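Local atomic coordinates of alpha-Amylase (Thermotoga maritima, PDB entry 2B5D), a protein that belongs to the amylase-like enzymes of glycosyl hydrolase family 57, with a beta/alpha domain of mainly parallel strands followed by a largely helical C-terminal region. Residues V159-T164 and R521-D526; N143-F148 and A459-W464; K101-Y106 and I289-I294. One frame throughout, in Å; residues are numbered along the deposited sequence.

Overall arrangement
Following the chain from the N terminus, helix 97-119 supplies K101-Y106, the loop after strand 137-142 supplies N143-F148, and helix 156-174 supplies V159-T164. Their partners then return in the order I289-I294, A459-W464 and R521-D526, so all three contacts cross one another and none nests. Interaction 3 closes a loop of 182 residues within the family 57 range. Interactions 2 and 1 close longer ones, joining the beta/alpha part to the helical C-terminal region, and they touch directly: Q162 NE2 lies 2.9 Å from Q460 OE1. Interaction 3 lies on the other side of the chain's centre, its own centre about 36 Å from that of interaction 2.

Interaction 1 (V159-T164 and R521-D526); sequences VNAQIT and RVMARD
The hydroxyl of T164 is gripped from several sides. R525 NH2 donates to T164 OG1, the two side chains meeting tip to tip; the modelled length of 2.5 Å is very short and should be read with reserve. T164 OG1 in turn donates to N160 O at 3.1 Å, one helical turn back, lying 42° out of the plane of that carbonyl. With CG2 anti to the backbone N and OG1 beside it (chi1 -60°), the hydroxyl can turn back along its own helix while the methyl faces V522. N160 O also takes the regular helical bond from T164 N at 2.7 Å. Outside the pair, N199 ND2 is a further partner of T164 OG1.

The side-chain amide of N160 lies over one face of the R525 guanidinium, their planes 17° apart, and V522 CG1 lies over the opposite face, both toward the rim. Beside this polar patch runs a small apolar seam: A161 CB touches M523 SD at 3.6 Å and V522 CB at 4.2 Å, while T164 CG2 meets V522 CG1 at 4.0 Å. M523 bends at chi2, which brings SD round to A161. F457 and L453 of helix 443-458 continue the seam, packing on A161 and on V522 and M523 respectively.

As modelled, the polar link between these segments is a hydrogen bond from the arginine to a neutral hydroxyl, its exact length doubtful. With its proton directed to N160 O, T164 OG1 is left as an acceptor, consistent with N-H donors from R525 and N199.

Interaction 2 (N143-F148 and A459-W464); sequences NATHAF and AQSSDW
Two donors of S462 converge on H146 O. S462 OG donates to H146 O at 2.8 Å, approaching almost along the C=O axis, and S462 N donates to the same oxygen at 3.1 Å from well above the carbonyl plane. The serine hydroxyl lies between its own backbone N and carbonyl carbon (chi1 63°), and this places it against the edge of the histidine ring as well, with S462 OG 2.9 Å from H146 ND1. At the other end of the ring, H146 NE2 is hydrogen-bonded to H10 NE2, and H12 stacks on the ring.

Two waters stitch the loops further. One donates both to T145 O and to D463 OD2, the latter at 2.8 Å; the other donates to Q460 O and accepts from F148 N. A CA-H...O contact runs from S461 CA to T145 O. Packing follows on the Q460 side: Q460 CB touches A147 CB at 3.7 Å and T145 CG2 at 3.8 Å. Beyond it the extended glutamine chain carries its amide to Q162, where Q460 OE1 meets Q162 NE2.

The first loop is held in shape from within. A type I turn spans N143 to H146, and N143 ND2 donates to A147 O at 2.6 Å, in the carbonyl plane and on a lone pair. This turn directly follows strand 137-142, and H146 lies beside H10 on strand 3-11 and H12 just beyond it. The C-terminal region thus packs against the strand-end loops, as in the beta/alpha-barrel fold of family 57 enzymes, where loops at this end of the strands generally form the active site.

Interaction 3 (K101-Y106 and I289-I294); sequences KMAKFY and IKYHRI
I289 lies over one face of the Y106 ring in a CH-pi contact: I289 CB sits 4.0 Å from the ring centroid, 20° off the ring normal. I289 CG1 sits over the same side, 3.5 Å from Y106 CD1; it stands anti to the backbone N (chi1 153°). Y291 comes in at the edge of the Y106 ring, with Y291 CE2 4.2 Å from Y106 CD1.

The Y291 ring turns an edge of its own to helix 97-119. M102 CB, in the plane of that ring, touches Y291 CD2 at 3.6 Å, and A103 CB follows beside the phenol oxygen, 3.4 Å from Y291 OH. One tyrosine thus belongs to the helix and the other to the loop, and each reaches the opposite segment. I265 of helix 265-268 packs on both I289 and Y291, and L81 of helix 68-91 packs on I289.

At the polar border Y106 OH donates to K290 O at 2.6 Å. The hydroxyl lies in the carbonyl plane and on a lone pair, with a C=O...donor angle of 133°, and K290 O falls at the edge of the tyrosine ring. R259 NH1 is a second partner of Y106 OH. The other phenol is held by E88 of helix 68-91, through Y291 OH and E88 OE1, while the K290 side chain leads away to a cation-pi contact with F261.

Each tyrosine therefore puts its ring against apolar atoms and its hydroxyl on a polar partner. For Y106 the hydroxyl gives its proton to the loop backbone, so helix 97-119 meets the loop through its main chain as well as its side chains.

Interaction 1 (V159-T164 and R521-D526)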
loop_
_atom_site.group_PDB
_atom_site.type_symbol
_atom_site.label_atom_id
_atom_site.label_comp_id
_atom_site.label_asym_id
_atom_site.label_seq_id
_atom_site.Cartn_x
_atom_site.Cartn_y
_atom_site.Cartn_z
ATOM N N VAL A 159 28.509 -17.235 -11.310
ATOM C CA VAL A 159 29.493 -16.172 -11.552
ATOM C C VAL A 159 30.158 -16.234 -12.926
ATOM O O VAL A 159 30.152 -15.243 -13.677
ATOM C CB VAL A 159 30.523 -16.123 -10.442
ATOM C CG1 VAL A 159 31.626 -15.060 -10.754
ATOM C CG2 VAL A 159 29.848 -15.828 -9.077
ATOM N N ASN A 160 30.726 -17.407 -13.270
ATOM C CA ASN A 160 31.512 -17.568 -14.495
ATOM C C ASN A 160 30.565 -17.530 -15.711
ATOM O O ASN A 160 30.902 -16.995 -16.781
ATOM C CB ASN A 160 32.371 -18.871 -14.352
ATOM C CG ASN A 160 33.350 -19.120 -15.543
ATOM O OD1 ASN A 160 33.696 -18.217 -16.286
ATOM N ND2 ASN A 160 33.757 -20.375 -15.723
ATOM N N ALA A 161 29.363 -18.099 -15.555
ATOM C CA ALA A 161 28.307 -18.018 -16.575
ATOM C C ALA A 161 27.827 -16.599 -16.777
ATOM O O ALA A 161 27.671 -16.140 -17.957
ATOM C CB ALA A 161 27.125 -18.901 -16.177
ATOM N N GLN A 162 27.590 -15.869 -15.676
ATOM C CA GLN A 162 27.452 -14.394 -15.829
ATOM C C GLN A 162 28.502 -13.770 -16.717
ATOM O O GLN A 162 28.176 -13.031 -17.656
ATOM C CB GLN A 162 27.411 -13.663 -14.484
ATOM C CG GLN A 162 26.062 -13.717 -13.803
ATOM C CD GLN A 162 25.072 -12.691 -14.335
ATOM O OE1 GLN A 162 25.462 -11.570 -14.738
ATOM N NE2 GLN A 162 23.748 -13.051 -14.294
ATOM N N ILE A 163 29.775 -14.077 -16.466
ATOM C CA ILE A 163 30.880 -13.523 -17.322
ATOM C C ILE A 163 30.838 -13.988 -18.762
ATOM O O ILE A 163 30.879 -13.144 -19.700
ATOM C CB ILE A 163 32.288 -13.878 -16.724
ATOM C CG1 ILE A 163 32.490 -13.105 -15.406
ATOM C CG2 ILE A 163 33.398 -13.576 -17.728
ATOM C CD1 ILE A 163 33.212 -13.883 -14.365
ATOM N N THR A 164 30.787 -15.334 -18.962
ATOM C CA THR A 164 30.818 -15.881 -20.315
ATOM C C THR A 164 29.695 -15.444 -21.174
ATOM O O THR A 164 29.877 -15.192 -22.390
ATOM C CB THR A 164 30.797 -17.471 -20.309
ATOM O OG1 THR A 164 31.939 -17.949 -19.596
ATOM C CG2 THR A 164 30.814 -18.002 -21.680
ATOM N N ARG A 521 24.050 -25.028 -21.092
ATOM C CA ARG A 521 25.228 -25.856 -20.759
ATOM C C ARG A 521 26.409 -25.102 -20.129
ATOM O O ARG A 521 27.172 -25.718 -19.308
ATOM C CB ARG A 521 25.595 -26.827 -21.897
ATOM C CG ARG A 521 24.706 -28.125 -21.857
ATOM C CD ARG A 521 24.840 -29.043 -23.088
ATOM N NE ARG A 521 24.261 -28.432 -24.277
ATOM C CZ ARG A 521 23.095 -28.771 -24.829
ATOM N NH1 ARG A 521 22.382 -29.784 -24.369
ATOM N NH2 ARG A 521 22.661 -28.126 -25.897
ATOM N N VAL A 522 26.478 -23.766 -20.361
ATOM C CA VAL A 522 27.359 -22.904 -19.520
ATOM C C VAL A 522 27.318 -23.262 -18.048
ATOM O O VAL A 522 28.321 -23.113 -17.332
ATOM C CB VAL A 522 27.097 -21.339 -19.564
ATOM C CG1 VAL A 522 27.930 -20.634 -20.631
ATOM C CG2 VAL A 522 25.598 -20.942 -19.553
ATOM N N MET A 523 26.185 -23.745 -17.559
ATOM C CA MET A 523 26.056 -24.001 -16.088
ATOM C C MET A 523 26.608 -25.333 -15.660
ATOM O O MET A 523 26.674 -25.656 -14.463
ATOM C CB MET A 523 24.606 -23.873 -15.626
ATOM C CG MET A 523 24.042 -22.430 -15.772
ATOM S SD MET A 523 24.888 -21.280 -14.659
ATOM C CE MET A 523 24.511 -21.882 -12.982
ATOM N N ALA A 524 26.991 -26.140 -16.636
ATOM C CA ALA A 524 27.517 -27.460 -16.280
ATOM C C ALA A 524 29.068 -27.515 -16.251
ATOM O O ALA A 524 29.636 -28.590 -15.981
ATOM C CB ALA A 524 26.938 -28.539 -17.228
ATOM N N ARG A 525 29.740 -26.387 -16.548
ATOM C CA ARG A 525 31.214 -26.349 -16.623
ATOM C C ARG A 525 31.871 -26.483 -15.280
ATOM O O ARG A 525 31.232 -26.257 -14.263
ATOM C CB ARG A 525 31.728 -25.106 -17.281
ATOM C CG ARG A 525 31.200 -24.848 -18.629
ATOM C CD ARG A 525 30.798 -23.446 -18.447
ATOM N NE ARG A 525 31.584 -22.463 -19.133
ATOM C CZ ARG A 525 31.577 -21.149 -18.859
ATOM N NH1 ARG A 525 30.858 -20.611 -17.857
ATOM N NH2 ARG A 525 32.311 -20.379 -19.633
ATOM N N ASP A 526 33.138 -26.898 -15.268
ATOM C CA ASP A 526 33.869 -26.967 -13.989
ATOM C C ASP A 526 34.199 -25.575 -13.469
ATOM O O ASP A 526 34.151 -24.567 -14.210
ATOM C CB ASP A 526 35.175 -27.797 -14.034
ATOM C CG ASP A 526 35.516 -28.400 -12.633
ATOM O OD1 ASP A 526 34.534 -28.485 -11.779
ATOM O OD2 ASP A 526 36.722 -28.770 -12.380
#

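Interaction 2 (N143-F148 and A459-W464)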
loop_
_atom_site.group_PDB
_atom_site.type_symbol
_atom_site.label_atom_id
_atom_site.label_comp_id
_atom_site.label_asym_id
_atom_site.label_seq_id
_atom_site.Cartn_x
_atom_site.Cartn_y
_atom_site.Cartn_z
ATOM N N ASN A 143 29.225 -8.248 -16.896
ATOM C CA ASN A 143 28.582 -9.536 -16.684
ATOM C C ASN A 143 27.126 -9.551 -17.208
ATOM O O ASN A 143 26.515 -8.459 -17.387
ATOM C CB ASN A 143 28.711 -10.057 -15.243
ATOM C CG ASN A 143 28.492 -9.002 -14.170
ATOM O OD1 ASN A 143 29.179 -7.992 -14.108
ATOM N ND2 ASN A 143 27.623 -9.308 -13.241
ATOM N N ALA A 144 26.553 -10.741 -17.479
ATOM C CA ALA A 144 25.452 -10.831 -18.477
ATOM C C ALA A 144 24.250 -9.996 -18.013
ATOM O O ALA A 144 23.510 -9.417 -18.812
ATOM C CB ALA A 144 25.002 -12.297 -18.669
ATOM N N THR A 145 24.061 -9.968 -16.708
ATOM C CA THR A 145 22.862 -9.389 -16.204
ATOM C C THR A 145 23.140 -8.270 -15.184
ATOM O O THR A 145 22.207 -7.814 -14.540
ATOM C CB THR A 145 21.953 -10.553 -15.761
ATOM O OG1 THR A 145 20.753 -10.529 -16.532
ATOM C CG2 THR A 145 21.717 -10.677 -14.337
ATOM N N HIS A 146 24.419 -7.866 -15.033
ATOM C CA HIS A 146 24.831 -6.798 -14.110
ATOM C C HIS A 146 24.481 -7.256 -12.704
ATOM O O HIS A 146 24.066 -6.464 -11.841
ATOM C CB HIS A 146 24.136 -5.489 -14.481
ATOM C CG HIS A 146 24.805 -4.242 -13.982
ATOM N ND1 HIS A 146 24.523 -3.688 -12.742
ATOM C CD2 HIS A 146 25.666 -3.386 -14.591
ATOM C CE1 HIS A 146 25.227 -2.579 -12.594
ATOM N NE2 HIS A 146 25.919 -2.367 -13.706
ATOM N N ALA A 147 24.611 -8.555 -12.481
ATOM C CA ALA A 147 24.539 -9.075 -11.126
ATOM C C ALA A 147 25.768 -8.642 -10.330
ATOM O O ALA A 147 26.861 -8.509 -10.875
ATOM C CB ALA A 147 24.424 -10.654 -11.143
ATOM N N PHE A 148 25.609 -8.499 -9.030
ATOM C CA PHE A 148 26.693 -8.102 -8.184
ATOM C C PHE A 148 27.390 -9.392 -7.792
ATOM O O PHE A 148 26.915 -10.099 -6.919
ATOM C CB PHE A 148 26.137 -7.352 -6.971
ATOM C CG PHE A 148 27.154 -6.948 -5.959
ATOM C CD1 PHE A 148 27.093 -7.471 -4.690
ATOM C CD2 PHE A 148 28.090 -5.956 -6.233
ATOM C CE1 PHE A 148 28.022 -7.089 -3.703
ATOM C CE2 PHE A 148 29.012 -5.551 -5.255
ATOM C CZ PHE A 148 28.961 -6.142 -3.970
ATOM N N ALA A 459 16.422 -12.498 -12.621
ATOM C CA ALA A 459 16.314 -12.341 -11.161
ATOM C C ALA A 459 17.566 -11.869 -10.393
ATOM O O ALA A 459 17.438 -11.532 -9.184
ATOM C CB ALA A 459 15.824 -13.660 -10.520
ATOM N N GLN A 460 18.757 -11.958 -11.031
ATOM C CA GLN A 460 20.035 -11.567 -10.421
ATOM C C GLN A 460 20.389 -10.094 -10.617
ATOM O O GLN A 460 21.237 -9.587 -9.885
ATOM C CB GLN A 460 21.212 -12.427 -10.961
ATOM C CG GLN A 460 21.244 -13.859 -10.432
ATOM C CD GLN A 460 22.368 -14.709 -11.047
ATOM O OE1 GLN A 460 22.586 -14.732 -12.270
ATOM N NE2 GLN A 460 23.122 -15.354 -10.188
ATOM N N SER A 461 19.809 -9.438 -11.630
ATOM C CA SER A 461 20.023 -8.011 -11.843
ATOM C C SER A 461 20.174 -7.241 -10.527
ATOM O O SER A 461 19.304 -7.334 -9.645
ATOM C CB SER A 461 18.877 -7.412 -12.641
ATOM O OG SER A 461 18.682 -8.118 -13.853
ATOM N N SER A 462 21.292 -6.508 -10.403
ATOM C CA SER A 462 21.620 -5.756 -9.175
ATOM C C SER A 462 20.646 -4.580 -9.014
ATOM O O SER A 462 20.236 -4.221 -7.894
ATOM C CB SER A 462 23.056 -5.231 -9.202
ATOM O OG SER A 462 23.161 -4.326 -10.285
ATOM N N ASP A 463 20.336 -3.975 -10.152
ATOM C CA ASP A 463 19.179 -3.103 -10.351
ATOM C C ASP A 463 17.939 -3.404 -9.503
ATOM O O ASP A 463 17.356 -2.460 -8.945
ATOM C CB ASP A 463 18.783 -3.132 -11.836
ATOM C CG ASP A 463 19.976 -2.949 -12.744
ATOM O OD1 ASP A 463 20.383 -1.795 -12.943
ATOM O OD2 ASP A 463 20.515 -3.961 -13.240
ATOM N N TRP A 464 17.522 -4.677 -9.423
ATOM C CA TRP A 464 16.365 -5.049 -8.580
ATOM C C TRP A 464 16.674 -5.235 -7.092
ATOM O O TRP A 464 15.801 -5.716 -6.355
ATOM C CB TRP A 464 15.662 -6.342 -9.025
ATOM C CG TRP A 464 15.534 -6.654 -10.475
ATOM C CD1 TRP A 464 15.700 -7.896 -11.059
ATOM C CD2 TRP A 464 15.182 -5.750 -11.537
ATOM N NE1 TRP A 464 15.495 -7.806 -12.416
ATOM C CE2 TRP A 464 15.176 -6.507 -12.739
ATOM C CE3 TRP A 464 14.871 -4.374 -11.590
ATOM C CZ2 TRP A 464 14.868 -5.937 -13.978
ATOM C CZ3 TRP A 464 14.576 -3.808 -12.816
ATOM C CH2 TRP A 464 14.567 -4.594 -14.001
HETATM O O HOH W 1 20.670 -5.719 -15.355
HETATM O O HOH W 2 22.844 -8.946 -7.946
#

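Interaction 3 (K101-Y106 and I289-I294)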
loop_
_atom_site.group_PDB
_atom_site.type_symbol
_atom_site.label_atom_id
_atom_site.label_comp_id
_atom_site.label_asym_id
_atom_site.label_seq_id
_atom_site.Cartn_x
_atom_site.Cartn_y
_atom_site.Cartn_z
ATOM N N LYS A 101 12.196 30.538 -27.721
ATOM C CA LYS A 101 13.474 30.154 -28.322
ATOM C C LYS A 101 13.844 28.675 -28.064
ATOM O O LYS A 101 14.219 27.958 -29.001
ATOM C CB LYS A 101 14.557 31.077 -27.802
ATOM C CG LYS A 101 15.881 30.947 -28.484
ATOM C CD LYS A 101 16.913 31.840 -27.820
ATOM C CE LYS A 101 18.312 31.319 -28.099
ATOM N NZ LYS A 101 19.342 32.208 -27.497
ATOM N N MET A 102 13.706 28.237 -26.801
ATOM C CA MET A 102 13.929 26.851 -26.391
ATOM C C MET A 102 13.051 25.875 -27.153
ATOM O O MET A 102 13.516 24.816 -27.559
ATOM C CB MET A 102 13.694 26.674 -24.876
ATOM C CG MET A 102 14.935 26.490 -23.982
ATOM S SD MET A 102 16.411 25.651 -24.686
ATOM C CE MET A 102 17.324 27.121 -25.136
ATOM N N ALA A 103 11.782 26.228 -27.345
ATOM C CA ALA A 103 10.834 25.347 -28.031
ATOM C C ALA A 103 11.285 25.065 -29.455
ATOM O O ALA A 103 11.019 24.003 -29.998
ATOM C CB ALA A 103 9.440 25.941 -28.019
ATOM N N LYS A 104 11.988 26.020 -30.049
ATOM C CA LYS A 104 12.480 25.867 -31.416
ATOM C C LYS A 104 13.802 25.091 -31.422
ATOM O O LYS A 104 14.079 24.331 -32.366
ATOM C CB LYS A 104 12.626 27.238 -32.093
ATOM C CG LYS A 104 11.551 28.214 -31.624
ATOM C CD LYS A 104 11.152 29.251 -32.653
ATOM C CE LYS A 104 12.300 30.136 -33.061
ATOM N NZ LYS A 104 12.733 29.636 -34.381
ATOM N N PHE A 105 14.606 25.295 -30.367
ATOM C CA PHE A 105 15.789 24.477 -30.149
ATOM C C PHE A 105 15.362 23.009 -30.064
ATOM O O PHE A 105 15.936 22.160 -30.748
ATOM C CB PHE A 105 16.570 24.884 -28.895
ATOM C CG PHE A 105 17.645 23.879 -28.507
ATOM C CD1 PHE A 105 17.321 22.733 -27.765
ATOM C CD2 PHE A 105 18.968 24.059 -28.911
ATOM C CE1 PHE A 105 18.296 21.797 -27.427
ATOM C CE2 PHE A 105 19.953 23.125 -28.564
ATOM C CZ PHE A 105 19.611 21.995 -27.814
ATOM N N TYR A 106 14.337 22.752 -29.248
ATOM C CA TYR A 106 13.788 21.409 -29.020
ATOM C C TYR A 106 13.265 20.709 -30.261
ATOM O O TYR A 106 13.485 19.510 -30.425
ATOM C CB TYR A 106 12.698 21.440 -27.949
ATOM C CG TYR A 106 13.230 21.468 -26.545
ATOM C CD1 TYR A 106 12.738 22.373 -25.612
ATOM C CD2 TYR A 106 14.244 20.595 -26.152
ATOM C CE1 TYR A 106 13.229 22.405 -24.306
ATOM C CE2 TYR A 106 14.741 20.617 -24.864
ATOM C CZ TYR A 106 14.230 21.517 -23.939
ATOM O OH TYR A 106 14.727 21.515 -22.655
ATOM N N ILE A 289 10.705 17.992 -22.768
ATOM C CA ILE A 289 10.829 19.413 -23.035
ATOM C C ILE A 289 10.598 20.259 -21.783
ATOM O O ILE A 289 9.499 20.289 -21.204
ATOM C CB ILE A 289 10.129 19.916 -24.371
ATOM C CG1 ILE A 289 9.705 21.400 -24.259
ATOM C CG2 ILE A 289 9.062 18.932 -24.946
ATOM C CD1 ILE A 289 8.321 21.606 -23.910
ATOM N N LYS A 290 11.691 20.917 -21.391
ATOM C CA LYS A 290 11.856 21.591 -20.102
ATOM C C LYS A 290 12.449 22.990 -20.311
ATOM O O LYS A 290 13.427 23.143 -21.046
ATOM C CB LYS A 290 12.814 20.788 -19.208
ATOM C CG LYS A 290 12.689 19.274 -19.234
ATOM C CD LYS A 290 13.412 18.714 -18.039
ATOM C CE LYS A 290 13.818 17.271 -18.229
ATOM N NZ LYS A 290 12.796 16.324 -17.735
ATOM N N TYR A 291 11.886 23.989 -19.637
ATOM C CA TYR A 291 12.189 25.399 -19.923
ATOM C C TYR A 291 12.906 26.203 -18.837
ATOM O O TYR A 291 13.282 27.329 -19.057
ATOM C CB TYR A 291 10.882 26.125 -20.281
ATOM C CG TYR A 291 10.199 25.679 -21.577
ATOM C CD1 TYR A 291 8.891 25.252 -21.570
ATOM C CD2 TYR A 291 10.865 25.743 -22.808
ATOM C CE1 TYR A 291 8.260 24.862 -22.752
ATOM C CE2 TYR A 291 10.234 25.364 -24.004
ATOM C CZ TYR A 291 8.943 24.939 -23.962
ATOM O OH TYR A 291 8.313 24.567 -25.124
ATOM N N HIS A 292 13.103 25.631 -17.660
ATOM C CA HIS A 292 13.712 26.365 -16.551
ATOM C C HIS A 292 15.165 25.983 -16.296
ATOM O O HIS A 292 15.610 24.875 -16.654
ATOM C CB HIS A 292 12.862 26.209 -15.297
ATOM C CG HIS A 292 11.425 26.619 -15.499
ATOM N ND1 HIS A 292 10.523 25.857 -16.221
ATOM C CD2 HIS A 292 10.748 27.721 -15.097
ATOM C CE1 HIS A 292 9.348 26.461 -16.224
ATOM N NE2 HIS A 292 9.458 27.590 -15.544
ATOM N N ARG A 293 15.909 26.942 -15.750
ATOM C CA ARG A 293 17.241 26.675 -15.258
ATOM C C ARG A 293 17.164 26.472 -13.737
ATOM O O ARG A 293 16.185 26.871 -13.104
ATOM C CB ARG A 293 18.203 27.813 -15.625
ATOM C CG ARG A 293 17.754 29.201 -15.195
ATOM C CD ARG A 293 18.669 30.278 -15.762
ATOM N NE ARG A 293 18.402 31.564 -15.128
ATOM C CZ ARG A 293 19.015 32.028 -14.039
ATOM N NH1 ARG A 293 19.961 31.321 -13.430
ATOM N NH2 ARG A 293 18.659 33.203 -13.546
ATOM N N ILE A 294 18.206 25.888 -13.154
ATOM C CA ILE A 294 18.217 25.606 -11.717
ATOM C C ILE A 294 17.975 26.876 -10.882
ATOM O O ILE A 294 17.329 26.796 -9.829
ATOM C CB ILE A 294 19.511 24.828 -11.287
ATOM C CG1 ILE A 294 19.567 23.458 -11.976
ATOM C CG2 ILE A 294 19.626 24.688 -9.743
ATOM C CD1 ILE A 294 20.925 22.820 -11.994
#